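Local atomic coordinates of tRNA (adenine(22)-N(1))-methyltransferase (Bacillus subtilis, PDB entry 6Q56), a protein that catalyses the S-adenosyl-L-methionine-dependent methylation of N1 of adenosine 22 in tRNA, giving N(1)-methyladenosine. Residues Met23-Ser28 with Tyr32-Ala37; Arg61-Ser66 with Ser70-Arg75; Asp142-Glu147 with Tyr153-Ala158; Asp164-Gly169 with Val178-Ala183. The protein carries 2 engineered substitutions. All coordinates share one frame; numbering follows the deposited sequence.

The four contacts follow one another along the chain: they begin at interior strand 21-26 of the seven-stranded mixed sheet, move out to edge strand 72-76, then pass to the hairpin at the opposite end of the sheet and the region after it. Interactions 1 and 2 belong to successive beta-alpha-beta units; their centres lie about 10 Å apart, and I72 of interaction 2 packs on P34 and S35 of interaction 1. Interaction 3 is the hairpin, its centre about 28 Å from that of interaction 2. Interaction 4 lies about 12 Å from interaction 3, between centres, and meets it through E143 at the start of helix 180-185. The series thus leads from the Rossmann-like parallel strands to the segment preceding the long C-terminal helices.

Interaction 1: residues Met23-Ser28 with Tyr32-Ala37; sequences MADIGS and YLPSYA. Engineered in segment 32-37: S35 (natural residue Cys).
From M23 and D25, strand 23-26 faces the helix bearing P34 nearly antiparallel to it, with the two segment axes 161° apart in direction and 8.7 Å apart at closest approach. The chain turns back between them, beginning with a type II turn from D25 to S28, in which G27 takes the positive phi. M23 reaches across with its thioether: its CG stands between the backbone N and the carbonyl carbon (chi1 50°), and a bend at chi3 brings SD to 3.5 Å from CB of A37 while CE lies 4.2 Å from CB of P34. At the other end of the strand the carboxylate of D25 meets the first turn of the helix. Its OD2 is 3.2 Å from CD of P34 and 3.6 Å from CD2 of L33, so this oxygen looks onto carbon rather than onto a backbone N-H. It is satisfied instead by the hydroxyl of S28, which donates to OD2 over 2.8 Å from above the carboxylate plane, while OD1 is bonded to T92. With both oxygens held, the buried group has little freedom to turn. S28 OG also rests against the proline ring, 3.4 Å from CG of P34. A first strand ending in a glycine-containing turn, followed by a helix, is consistent with the first conserved motif of class I methyltransferases, a loop that probably contributes to the S-adenosylmethionine pocket here. Strands 43-50 and 90-96 flank strand 21-26 in the sheet, M23 and S28 also touching the former, while L33 packs against T92 and against V13 and A14 of helix 8-14.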
loop_
_atom_site.group_PDB
_atom_site.type_symbol
_atom_site.label_atom_id
_atom_site.label_comp_id
_atom_site.label_asym_id
_atom_site.label_seq_id
_atom_site.Cartn_x
_atom_site.Cartn_y
_atom_site.Cartn_z
ATOM N N MET A 23 4.681 -15.899 2.655
ATOM C CA MET A 23 4.626 -14.514 2.246
ATOM C C MET A 23 5.819 -14.078 1.438
ATOM O O MET A 23 6.912 -14.598 1.590
ATOM C CB MET A 23 4.580 -13.636 3.483
ATOM C CG MET A 23 5.661 -14.003 4.473
ATOM S SD MET A 23 6.066 -12.694 5.620
ATOM C CE MET A 23 6.299 -11.350 4.472
ATOM N N ALA A 24 5.584 -13.097 0.586
ATOM C CA ALA A 24 6.623 -12.523 -0.229
ATOM C C ALA A 24 6.642 -11.048 0.085
ATOM O O ALA A 24 5.656 -10.356 -0.097
ATOM C CB ALA A 24 6.363 -12.757 -1.698
ATOM N N ASP A 25 7.777 -10.578 0.568
ATOM C CA ASP A 25 7.950 -9.182 0.901
ATOM C C ASP A 25 8.772 -8.555 -0.203
ATOM O O ASP A 25 9.951 -8.829 -0.341
ATOM C CB ASP A 25 8.641 -9.029 2.250
ATOM C CG ASP A 25 8.650 -7.597 2.742
ATOM O OD1 ASP A 25 7.855 -6.791 2.242
ATOM O OD2 ASP A 25 9.451 -7.292 3.636
ATOM N N ILE A 26 8.126 -7.717 -0.994
ATOM C CA ILE A 26 8.772 -7.050 -2.099
ATOM C C ILE A 26 9.480 -5.796 -1.611
ATOM O O ILE A 26 8.907 -4.995 -0.887
ATOM C CB ILE A 26 7.744 -6.700 -3.176
ATOM C CG1 ILE A 26 6.810 -7.887 -3.400
ATOM C CG2 ILE A 26 8.431 -6.295 -4.464
ATOM C CD1 ILE A 26 7.518 -9.166 -3.775
ATOM N N GLY A 27 10.738 -5.651 -2.001
ATOM C CA GLY A 27 11.544 -4.521 -1.596
ATOM C C GLY A 27 11.701 -4.555 -0.096
ATOM O O GLY A 27 11.657 -3.536 0.563
ATOM N N SER A 28 11.882 -5.762 0.422
ATOM C CA SER A 28 12.014 -5.996 1.852
ATOM C C SER A 28 13.101 -5.174 2.523
ATOM O O SER A 28 14.235 -5.138 2.080
ATOM C CB SER A 28 12.260 -7.478 2.130
ATOM O OG SER A 28 12.214 -7.756 3.510
ATOM N N TYR A 32 13.550 -7.805 7.554
ATOM C CA TYR A 32 13.109 -7.804 8.937
ATOM C C TYR A 32 11.680 -8.304 9.057
ATOM O O TYR A 32 11.395 -9.195 9.835
ATOM C CB TYR A 32 13.215 -6.407 9.542
ATOM C CG TYR A 32 14.628 -5.939 9.788
ATOM C CD1 TYR A 32 15.601 -6.816 10.218
ATOM C CD2 TYR A 32 14.981 -4.614 9.613
ATOM C CE1 TYR A 32 16.891 -6.392 10.446
ATOM C CE2 TYR A 32 16.265 -4.182 9.842
ATOM C CZ TYR A 32 17.216 -5.076 10.261
ATOM O OH TYR A 32 18.494 -4.657 10.492
ATOM N N LEU A 33 10.787 -7.722 8.273
ATOM C CA LEU A 33 9.388 -8.097 8.299
ATOM C C LEU A 33 9.228 -9.597 8.105
ATOM O O LEU A 33 8.614 -10.264 8.925
ATOM C CB LEU A 33 8.610 -7.338 7.228
ATOM C CG LEU A 33 7.200 -7.827 6.926
ATOM C CD1 LEU A 33 6.309 -7.705 8.141
ATOM C CD2 LEU A 33 6.615 -7.054 5.768
ATOM N N PRO A 34 9.797 -10.143 7.039
ATOM C CA PRO A 34 9.678 -11.583 6.800
ATOM C C PRO A 34 10.350 -12.413 7.887
ATOM O O PRO A 34 9.840 -13.461 8.245
ATOM C CB PRO A 34 10.358 -11.790 5.439
ATOM C CG PRO A 34 10.953 -10.485 5.057
ATOM C CD PRO A 34 10.268 -9.427 5.849
ATOM N N SER A 35 11.473 -11.949 8.411
ATOM C CA SER A 35 12.159 -12.679 9.462
ATOM C C SER A 35 11.258 -12.698 10.680
ATOM O O SER A 35 11.092 -13.711 11.341
ATOM C CB SER A 35 13.486 -12.010 9.806
ATOM O OG SER A 35 14.462 -12.229 8.810
ATOM N N TYR A 36 10.676 -11.545 10.950
ATOM C CA TYR A 36 9.774 -11.365 12.074
ATOM C C TYR A 36 8.543 -12.246 11.939
ATOM O O TYR A 36 8.080 -12.814 12.915
ATOM C CB TYR A 36 9.354 -9.899 12.177
ATOM C CG TYR A 36 8.275 -9.613 13.188
ATOM C CD1 TYR A 36 6.948 -9.848 12.893
ATOM C CD2 TYR A 36 8.583 -9.096 14.427
ATOM C CE1 TYR A 36 5.958 -9.581 13.807
ATOM C CE2 TYR A 36 7.600 -8.824 15.348
ATOM C CZ TYR A 36 6.291 -9.068 15.032
ATOM O OH TYR A 36 5.313 -8.806 15.947
ATOM N N ALA A 37 8.013 -12.346 10.728
ATOM C CA ALA A 37 6.813 -13.134 10.480
ATOM C C ALA A 37 7.037 -14.626 10.648
ATOM O O ALA A 37 6.218 -15.317 11.234
ATOM C CB ALA A 37 6.266 -12.838 9.097
#

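Interaction 2: residues Arg61-Ser66 with Ser70-Arg75; sequences RQVEKS and SHISVR
V63 carries the helix side of this contact, its CG1 meeting I72 and its CG2 meeting both V74 and I72 of the neighbouring strand. CG1, anti to the backbone N (chi1 170°), lies 3.7 Å from CB of I72. The other branch, CG2, sits beside the backbone N and meets CG2 of V74 at 3.6 Å; it is also 3.8 Å from CG2 of I72. V63 and V74 point in opposing directions and pass alongside each other at their CG2 methyls. Were V63 cut back to an alanine, both branches would be gone, and I72 and V74 would probably face a gap beneath the helix. V63 is also touched by L68, in the loop joining helix and strand, and by A31, just before helix 32-39. I72 is shared with helix 32-39, touching S35 (an engineered residue) and V38, and V74 is covered by F56 and A59, earlier in helix 53-65. On the strand's other side, away from the helix, the guanidinium of R75 donates through NE to OG of S73 in a nearly straight bond of 2.8 Å (172°), with the oxygen in the guanidinium plane. Its NH2 forms a salt bridge with E87 and its NH1 bonds to V82 O. Apolar packing of a helix on the strand that follows it is characteristic of the beta-alpha-beta crossover, here strand 43-50, helix 53-65 and edge strand 72-76 of the Rossmann-like methyltransferase sheet.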
loop_
_atom_site.group_PDB
_atom_site.type_symbol
_atom_site.label_atom_id
_atom_site.label_comp_id
_atom_site.label_asym_id
_atom_site.label_seq_id
_atom_site.Cartn_x
_atom_site.Cartn_y
_atom_site.Cartn_z
ATOM N N ARG A 61 22.389 -11.765 4.092
ATOM C CA ARG A 61 23.272 -11.911 5.234
ATOM C C ARG A 61 22.531 -11.877 6.558
ATOM O O ARG A 61 22.940 -12.521 7.506
ATOM C CB ARG A 61 24.352 -10.835 5.218
ATOM C CG ARG A 61 25.441 -11.102 4.201
ATOM C CD ARG A 61 26.009 -12.504 4.348
ATOM N NE ARG A 61 26.796 -12.887 3.186
ATOM C CZ ARG A 61 28.107 -12.711 3.078
ATOM N NH1 ARG A 61 28.793 -12.166 4.071
ATOM N NH2 ARG A 61 28.731 -13.089 1.977
ATOM N N GLN A 62 21.446 -11.123 6.625
ATOM C CA GLN A 62 20.672 -11.050 7.843
ATOM C C GLN A 62 19.966 -12.376 8.031
ATOM O O GLN A 62 19.992 -12.955 9.110
ATOM C CB GLN A 62 19.657 -9.923 7.771
ATOM C CG GLN A 62 19.010 -9.600 9.100
ATOM C CD GLN A 62 20.019 -9.161 10.140
ATOM O OE1 GLN A 62 21.196 -8.978 9.841
ATOM N NE2 GLN A 62 19.562 -8.998 11.374
ATOM N N VAL A 63 19.334 -12.852 6.968
ATOM C CA VAL A 63 18.618 -14.114 7.005
ATOM C C VAL A 63 19.571 -15.259 7.327
ATOM O O VAL A 63 19.214 -16.197 8.020
ATOM C CB VAL A 63 17.887 -14.366 5.681
ATOM C CG1 VAL A 63 17.347 -15.781 5.613
ATOM C CG2 VAL A 63 16.769 -13.359 5.526
ATOM N N GLU A 64 20.788 -15.174 6.824
ATOM C CA GLU A 64 21.773 -16.202 7.085
ATOM C C GLU A 64 22.224 -16.048 8.529
ATOM O O GLU A 64 22.318 -17.014 9.267
ATOM C CB GLU A 64 22.955 -16.054 6.135
ATOM C CG GLU A 64 23.566 -17.369 5.692
ATOM C CD GLU A 64 24.563 -17.197 4.558
ATOM O OE1 GLU A 64 24.758 -16.051 4.097
ATOM O OE2 GLU A 64 25.146 -18.211 4.126
ATOM N N LYS A 65 22.483 -14.807 8.917
ATOM C CA LYS A 65 22.919 -14.478 10.265
ATOM C C LYS A 65 21.867 -14.920 11.267
ATOM O O LYS A 65 22.192 -15.359 12.360
ATOM C CB LYS A 65 23.156 -12.967 10.394
ATOM C CG LYS A 65 23.766 -12.502 11.707
ATOM C CD LYS A 65 25.281 -12.605 11.697
ATOM C CE LYS A 65 25.927 -11.645 12.687
ATOM N NZ LYS A 65 25.583 -11.910 14.106
ATOM N N SER A 66 20.604 -14.800 10.882
ATOM C CA SER A 66 19.496 -15.180 11.743
ATOM C C SER A 66 19.204 -16.669 11.656
ATOM O O SER A 66 18.335 -17.174 12.347
ATOM C CB SER A 66 18.238 -14.407 11.357
ATOM O OG SER A 66 18.314 -13.060 11.767
ATOM N N SER A 70 16.657 -21.588 6.012
ATOM C CA SER A 70 15.788 -22.746 5.782
ATOM C C SER A 70 14.331 -22.422 5.467
ATOM O O SER A 70 13.645 -23.211 4.832
ATOM C CB SER A 70 15.816 -23.661 7.001
ATOM O OG SER A 70 15.014 -23.122 8.025
ATOM N N HIS A 71 13.858 -21.271 5.917
ATOM C CA HIS A 71 12.477 -20.881 5.689
ATOM C C HIS A 71 12.349 -19.593 4.898
ATOM O O HIS A 71 11.261 -19.231 4.496
ATOM C CB HIS A 71 11.756 -20.691 7.021
ATOM C CG HIS A 71 11.604 -21.944 7.820
ATOM N ND1 HIS A 71 12.571 -22.390 8.691
ATOM C CD2 HIS A 71 10.593 -22.837 7.892
ATOM C CE1 HIS A 71 12.166 -23.508 9.259
ATOM N NE2 HIS A 71 10.968 -23.801 8.793
ATOM N N ILE A 72 13.455 -18.896 4.685
ATOM C CA ILE A 72 13.421 -17.637 3.957
ATOM C C ILE A 72 14.355 -17.619 2.766
ATOM O O ILE A 72 15.525 -17.932 2.873
ATOM C CB ILE A 72 13.769 -16.458 4.871
ATOM C CG1 ILE A 72 12.777 -16.389 6.026
ATOM C CG2 ILE A 72 13.757 -15.161 4.087
ATOM C CD1 ILE A 72 12.894 -15.150 6.870
ATOM N N SER A 73 13.805 -17.238 1.629
ATOM C CA SER A 73 14.553 -17.163 0.397
ATOM C C SER A 73 14.676 -15.726 -0.063
ATOM O O SER A 73 13.706 -15.130 -0.506
ATOM C CB SER A 73 13.861 -17.991 -0.683
ATOM O OG SER A 73 14.490 -17.834 -1.933
ATOM N N VAL A 74 15.879 -15.180 0.044
ATOM C CA VAL A 74 16.147 -13.824 -0.382
ATOM C C VAL A 74 16.512 -13.877 -1.855
ATOM O O VAL A 74 17.486 -14.506 -2.238
ATOM C CB VAL A 74 17.297 -13.186 0.414
ATOM C CG1 VAL A 74 17.502 -11.746 -0.015
ATOM C CG2 VAL A 74 17.021 -13.260 1.900
ATOM N N ARG A 75 15.714 -13.215 -2.676
ATOM C CA ARG A 75 15.938 -13.211 -4.107
ATOM C C ARG A 75 16.110 -11.814 -4.656
ATOM O O ARG A 75 15.587 -10.857 -4.120
ATOM C CB ARG A 75 14.774 -13.900 -4.802
ATOM C CG ARG A 75 14.467 -15.258 -4.217
ATOM C CD ARG A 75 13.238 -15.884 -4.830
ATOM N NE ARG A 75 12.861 -17.107 -4.152
ATOM C CZ ARG A 75 11.782 -17.813 -4.447
ATOM N NH1 ARG A 75 10.971 -17.414 -5.412
ATOM N NH2 ARG A 75 11.509 -18.913 -3.774
#

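Interaction 3: residues Asp142-Glu147 with Tyr153-Ala158; sequences DEVILE and YEVLVA
D142 to L146 pair with V157 to Y153 as antiparallel strands whose axes are 4.8 Å apart and 168° from parallel. Hydrogen-bonded pairs at D142-V157, V144-V155 and L146-Y153 alternate with non-hydrogen-bonded pairs at E143-L156 and I145-E154. The ladder is firm at the Y153 end, where Y153 N reaches O of L146 over 2.7 Å, but weak at the bond from D142 N to O of V157, 3.5 Å long. This hairpin supplies the reversed strand 151-159 and the outermost strand 139-148 of the 3-2-1-4-5-7-6 sheet typical of class I methyltransferases. Y153 has its CG between the backbone N and the carbonyl carbon (chi1 66°), which turns the ring across L146: O of L146 stands 3.2 Å above the ring plane, offset toward the rim, and CB of L146 is 3.3 Å from CZ. With a serine in place of Y153, the side chain of L146 would probably lose its cover and T12 its weak hydrogen bond to the phenol. On the same face V144 CG1 presses tightly on CB of V155, at 3.4 Å. The other face bears I145, whose CD1 lies alongside CG of E154 at 3.7 Å, and E143, lying beside L156. The E143 carboxylate forms a salt bridge with R130 through OE2, while its OE1 accepts a bond from L182 N at the start of helix 180-185.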
loop_
_atom_site.group_PDB
_atom_site.type_symbol
_atom_site.label_atom_id
_atom_site.label_comp_id
_atom_site.label_asym_id
_atom_site.label_seq_id
_atom_site.Cartn_x
_atom_site.Cartn_y
_atom_site.Cartn_z
ATOM N N ASP A 142 -9.843 -4.633 4.207
ATOM C CA ASP A 142 -9.555 -3.767 5.341
ATOM C C ASP A 142 -8.523 -2.718 4.995
ATOM O O ASP A 142 -7.722 -2.881 4.088
ATOM C CB ASP A 142 -9.101 -4.552 6.569
ATOM C CG ASP A 142 -9.261 -3.756 7.864
ATOM O OD1 ASP A 142 -9.892 -2.688 7.843
ATOM O OD2 ASP A 142 -8.760 -4.200 8.905
ATOM N N GLU A 143 -8.570 -1.637 5.753
ATOM C CA GLU A 143 -7.664 -0.524 5.605
ATOM C C GLU A 143 -7.398 0.061 6.965
ATOM O O GLU A 143 -8.268 0.072 7.821
ATOM C CB GLU A 143 -8.293 0.591 4.786
ATOM C CG GLU A 143 -8.530 0.315 3.324
ATOM C CD GLU A 143 -9.164 1.505 2.637
ATOM O OE1 GLU A 143 -10.148 2.043 3.166
ATOM O OE2 GLU A 143 -8.670 1.902 1.577
ATOM N N VAL A 144 -6.197 0.568 7.156
ATOM C CA VAL A 144 -5.844 1.220 8.394
ATOM C C VAL A 144 -4.997 2.427 8.052
ATOM O O VAL A 144 -4.221 2.403 7.110
ATOM C CB VAL A 144 -5.071 0.306 9.366
ATOM C CG1 VAL A 144 -3.825 -0.243 8.720
ATOM C CG2 VAL A 144 -4.682 1.073 10.611
ATOM N N ILE A 145 -5.157 3.488 8.818
ATOM C CA ILE A 145 -4.351 4.671 8.627
ATOM C C ILE A 145 -3.897 5.075 10.006
ATOM O O ILE A 145 -4.700 5.293 10.899
ATOM C CB ILE A 145 -5.063 5.839 7.935
ATOM C CG1 ILE A 145 -4.039 6.944 7.671
ATOM C CG2 ILE A 145 -6.196 6.362 8.791
ATOM C CD1 ILE A 145 -4.506 8.054 6.766
ATOM N N LEU A 146 -2.590 5.151 10.168
ATOM C CA LEU A 146 -2.002 5.503 11.434
ATOM C C LEU A 146 -0.853 6.441 11.192
ATOM O O LEU A 146 -0.450 6.651 10.061
ATOM C CB LEU A 146 -1.478 4.241 12.108
ATOM C CG LEU A 146 -2.517 3.149 12.331
ATOM C CD1 LEU A 146 -1.862 1.795 12.525
ATOM C CD2 LEU A 146 -3.412 3.486 13.508
ATOM N N GLU A 147 -0.308 6.995 12.260
ATOM C CA GLU A 147 0.842 7.861 12.112
ATOM C C GLU A 147 1.966 7.334 12.989
ATOM O O GLU A 147 1.733 6.706 14.016
ATOM C CB GLU A 147 0.509 9.325 12.400
ATOM C CG GLU A 147 0.541 9.745 13.849
ATOM C CD GLU A 147 0.137 11.195 14.022
ATOM O OE1 GLU A 147 0.125 11.930 13.017
ATOM O OE2 GLU A 147 -0.175 11.599 15.160
ATOM N N TYR A 153 0.691 6.928 7.615
ATOM C CA TYR A 153 0.918 5.832 6.707
ATOM C C TYR A 153 -0.344 5.013 6.597
ATOM O O TYR A 153 -1.041 4.799 7.575
ATOM C CB TYR A 153 2.083 4.970 7.186
ATOM C CG TYR A 153 1.814 4.249 8.481
ATOM C CD1 TYR A 153 1.173 3.022 8.491
ATOM C CD2 TYR A 153 2.200 4.791 9.694
ATOM C CE1 TYR A 153 0.923 2.360 9.673
ATOM C CE2 TYR A 153 1.953 4.133 10.883
ATOM C CZ TYR A 153 1.315 2.921 10.864
ATOM O OH TYR A 153 1.070 2.268 12.035
ATOM N N GLU A 154 -0.630 4.569 5.385
ATOM C CA GLU A 154 -1.799 3.769 5.118
ATOM C C GLU A 154 -1.405 2.343 4.801
ATOM O O GLU A 154 -0.325 2.088 4.293
ATOM C CB GLU A 154 -2.558 4.340 3.936
ATOM C CG GLU A 154 -3.273 5.638 4.219
ATOM C CD GLU A 154 -3.471 6.458 2.971
ATOM O OE1 GLU A 154 -2.572 6.449 2.119
ATOM O OE2 GLU A 154 -4.516 7.109 2.848
ATOM N N VAL A 155 -2.303 1.419 5.100
ATOM C CA VAL A 155 -2.083 0.013 4.833
ATOM C C VAL A 155 -3.361 -0.549 4.240
ATOM O O VAL A 155 -4.417 -0.496 4.852
ATOM C CB VAL A 155 -1.701 -0.763 6.100
ATOM C CG1 VAL A 155 -1.605 -2.247 5.805
ATOM C CG2 VAL A 155 -0.389 -0.255 6.652
ATOM N N LEU A 156 -3.252 -1.077 3.031
ATOM C CA LEU A 156 -4.394 -1.634 2.334
ATOM C C LEU A 156 -4.298 -3.143 2.267
ATOM O O LEU A 156 -3.251 -3.695 1.975
ATOM C CB LEU A 156 -4.489 -1.057 0.925
ATOM C CG LEU A 156 -4.971 0.385 0.811
ATOM C CD1 LEU A 156 -4.084 1.334 1.594
ATOM C CD2 LEU A 156 -5.048 0.799 -0.641
ATOM N N VAL A 157 -5.408 -3.805 2.539
ATOM C CA VAL A 157 -5.457 -5.248 2.511
ATOM C C VAL A 157 -6.507 -5.680 1.523
ATOM O O VAL A 157 -7.645 -5.250 1.594
ATOM C CB VAL A 157 -5.803 -5.825 3.881
ATOM C CG1 VAL A 157 -5.885 -7.334 3.807
ATOM C CG2 VAL A 157 -4.792 -5.366 4.911
ATOM N N ALA A 158 -6.110 -6.529 0.593
ATOM C CA ALA A 158 -7.022 -6.998 -0.421
ATOM C C ALA A 158 -6.866 -8.477 -0.717
ATOM O O ALA A 158 -5.805 -9.052 -0.556
ATOM C CB ALA A 158 -6.838 -6.194 -1.690
#

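Interaction 4: residues Asp164-Gly169 with Val178-Ala183; sequences DAAYDG and VGPFLA
P180 sets its CG over one face of the Y167 ring, 3.9 Å from the ring centroid and 28° off the ring normal, a CH-pi contact. The nearest aromatic atom is CE1, 3.5 Å from the proline CG. Y167 can offer this face because its CG lies beside the backbone N and anti to the carbonyl carbon (chi1 -66°), which swings the ring toward the proline although the side chain does not set out that way. Just before it, the carbonyl O of A166 abuts CB of P180 at 3.2 Å, and the A166 methyl lies obliquely against the ring of F181, 3.6 Å from CE2. The short 3-10 turn 165-167 thus packs on the first turn of helix 180-185, whose N-cap is G179, a residue with positive phi that also ends helix 172-178. Both segments follow the last strand of the Rossmann-like sheet, in the part of the chain that leads to the long C-terminal helices. L140 of strand 139-148 touches Y167, P180 and F181 alike, and R130 of helix 127-135 packs on Y167 and P180. M176 and L172 of helix 172-178 add further contacts to the tyrosine.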
loop_
_atom_site.group_PDB
_atom_site.type_symbol
_atom_site.label_atom_id
_atom_site.label_comp_id
_atom_site.label_asym_id
_atom_site.label_seq_id
_atom_site.Cartn_x
_atom_site.Cartn_y
_atom_site.Cartn_z
ATOM N N ASP A 164 -16.808 -4.074 -5.495
ATOM C CA ASP A 164 -17.736 -3.014 -5.123
ATOM C C ASP A 164 -18.147 -3.060 -3.659
ATOM O O ASP A 164 -18.505 -2.049 -3.079
ATOM C CB ASP A 164 -18.996 -3.101 -5.981
ATOM C CG ASP A 164 -18.781 -2.610 -7.397
ATOM O OD1 ASP A 164 -17.967 -1.692 -7.594
ATOM O OD2 ASP A 164 -19.439 -3.139 -8.309
ATOM N N ALA A 165 -18.110 -4.246 -3.075
ATOM C CA ALA A 165 -18.523 -4.434 -1.690
ATOM C C ALA A 165 -18.005 -3.378 -0.723
ATOM O O ALA A 165 -18.775 -2.741 -0.023
ATOM C CB ALA A 165 -18.121 -5.813 -1.207
ATOM N N ALA A 166 -16.694 -3.217 -0.679
ATOM C CA ALA A 166 -16.067 -2.264 0.227
ATOM C C ALA A 166 -16.490 -0.829 -0.047
ATOM O O ALA A 166 -16.410 0.021 0.829
ATOM C CB ALA A 166 -14.555 -2.385 0.154
ATOM N N TYR A 167 -16.943 -0.568 -1.264
ATOM C CA TYR A 167 -17.356 0.770 -1.652
ATOM C C TYR A 167 -18.839 1.040 -1.497
ATOM O O TYR A 167 -19.326 2.076 -1.907
ATOM C CB TYR A 167 -16.925 1.047 -3.079
ATOM C CG TYR A 167 -15.437 1.109 -3.220
ATOM C CD1 TYR A 167 -14.749 2.253 -2.899
ATOM C CD2 TYR A 167 -14.722 0.020 -3.656
ATOM C CE1 TYR A 167 -13.384 2.319 -3.019
ATOM C CE2 TYR A 167 -13.358 0.074 -3.782
ATOM C CZ TYR A 167 -12.696 1.228 -3.458
ATOM O OH TYR A 167 -11.343 1.292 -3.576
ATOM N N ASP A 168 -19.559 0.107 -0.904
ATOM C CA ASP A 168 -20.978 0.305 -0.700
ATOM C C ASP A 168 -21.180 1.535 0.169
ATOM O O ASP A 168 -20.624 1.632 1.253
ATOM C CB ASP A 168 -21.596 -0.911 -0.020
ATOM C CG ASP A 168 -23.025 -0.681 0.390
ATOM O OD1 ASP A 168 -23.900 -0.634 -0.488
ATOM O OD2 ASP A 168 -23.276 -0.551 1.597
ATOM N N GLY A 169 -21.969 2.479 -0.314
ATOM C CA GLY A 169 -22.247 3.681 0.444
ATOM C C GLY A 169 -21.362 4.869 0.152
ATOM O O GLY A 169 -21.613 5.949 0.661
ATOM N N VAL A 178 -9.467 8.379 -0.773
ATOM C CA VAL A 178 -9.212 8.411 0.652
ATOM C C VAL A 178 -9.319 7.071 1.353
ATOM O O VAL A 178 -8.843 6.922 2.463
ATOM C CB VAL A 178 -10.143 9.421 1.339
ATOM C CG1 VAL A 178 -9.989 10.784 0.695
ATOM C CG2 VAL A 178 -11.585 8.971 1.262
ATOM N N GLY A 179 -9.936 6.097 0.710
ATOM C CA GLY A 179 -10.090 4.794 1.316
ATOM C C GLY A 179 -11.505 4.590 1.798
ATOM O O GLY A 179 -11.995 5.315 2.655
ATOM N N PRO A 180 -12.184 3.594 1.249
ATOM C CA PRO A 180 -13.565 3.321 1.649
ATOM C C PRO A 180 -13.698 2.993 3.129
ATOM O O PRO A 180 -14.578 3.518 3.784
ATOM C CB PRO A 180 -13.958 2.123 0.789
ATOM C CG PRO A 180 -12.686 1.528 0.319
ATOM C CD PRO A 180 -11.688 2.626 0.260
ATOM N N PHE A 181 -12.835 2.131 3.642
ATOM C CA PHE A 181 -12.878 1.763 5.044
ATOM C C PHE A 181 -12.449 2.956 5.868
ATOM O O PHE A 181 -13.075 3.295 6.858
ATOM C CB PHE A 181 -11.947 0.591 5.332
ATOM C CG PHE A 181 -12.454 -0.725 4.829
ATOM C CD1 PHE A 181 -13.315 -1.479 5.591
ATOM C CD2 PHE A 181 -12.064 -1.207 3.601
ATOM C CE1 PHE A 181 -13.785 -2.690 5.135
ATOM C CE2 PHE A 181 -12.530 -2.415 3.139
ATOM C CZ PHE A 181 -13.393 -3.158 3.904
ATOM N N LEU A 182 -11.366 3.587 5.444
ATOM C CA LEU A 182 -10.841 4.741 6.149
ATOM C C LEU A 182 -11.899 5.819 6.266
ATOM O O LEU A 182 -12.045 6.443 7.303
ATOM C CB LEU A 182 -9.596 5.268 5.448
ATOM C CG LEU A 182 -8.486 4.227 5.375
ATOM C CD1 LEU A 182 -7.253 4.770 4.688
ATOM C CD2 LEU A 182 -8.156 3.697 6.758
ATOM N N ALA A 183 -12.634 6.027 5.186
ATOM C CA ALA A 183 -13.681 7.034 5.148
ATOM C C ALA A 183 -14.756 6.775 6.195
ATOM O O ALA A 183 -15.214 7.694 6.840
ATOM C CB ALA A 183 -14.302 7.106 3.766
#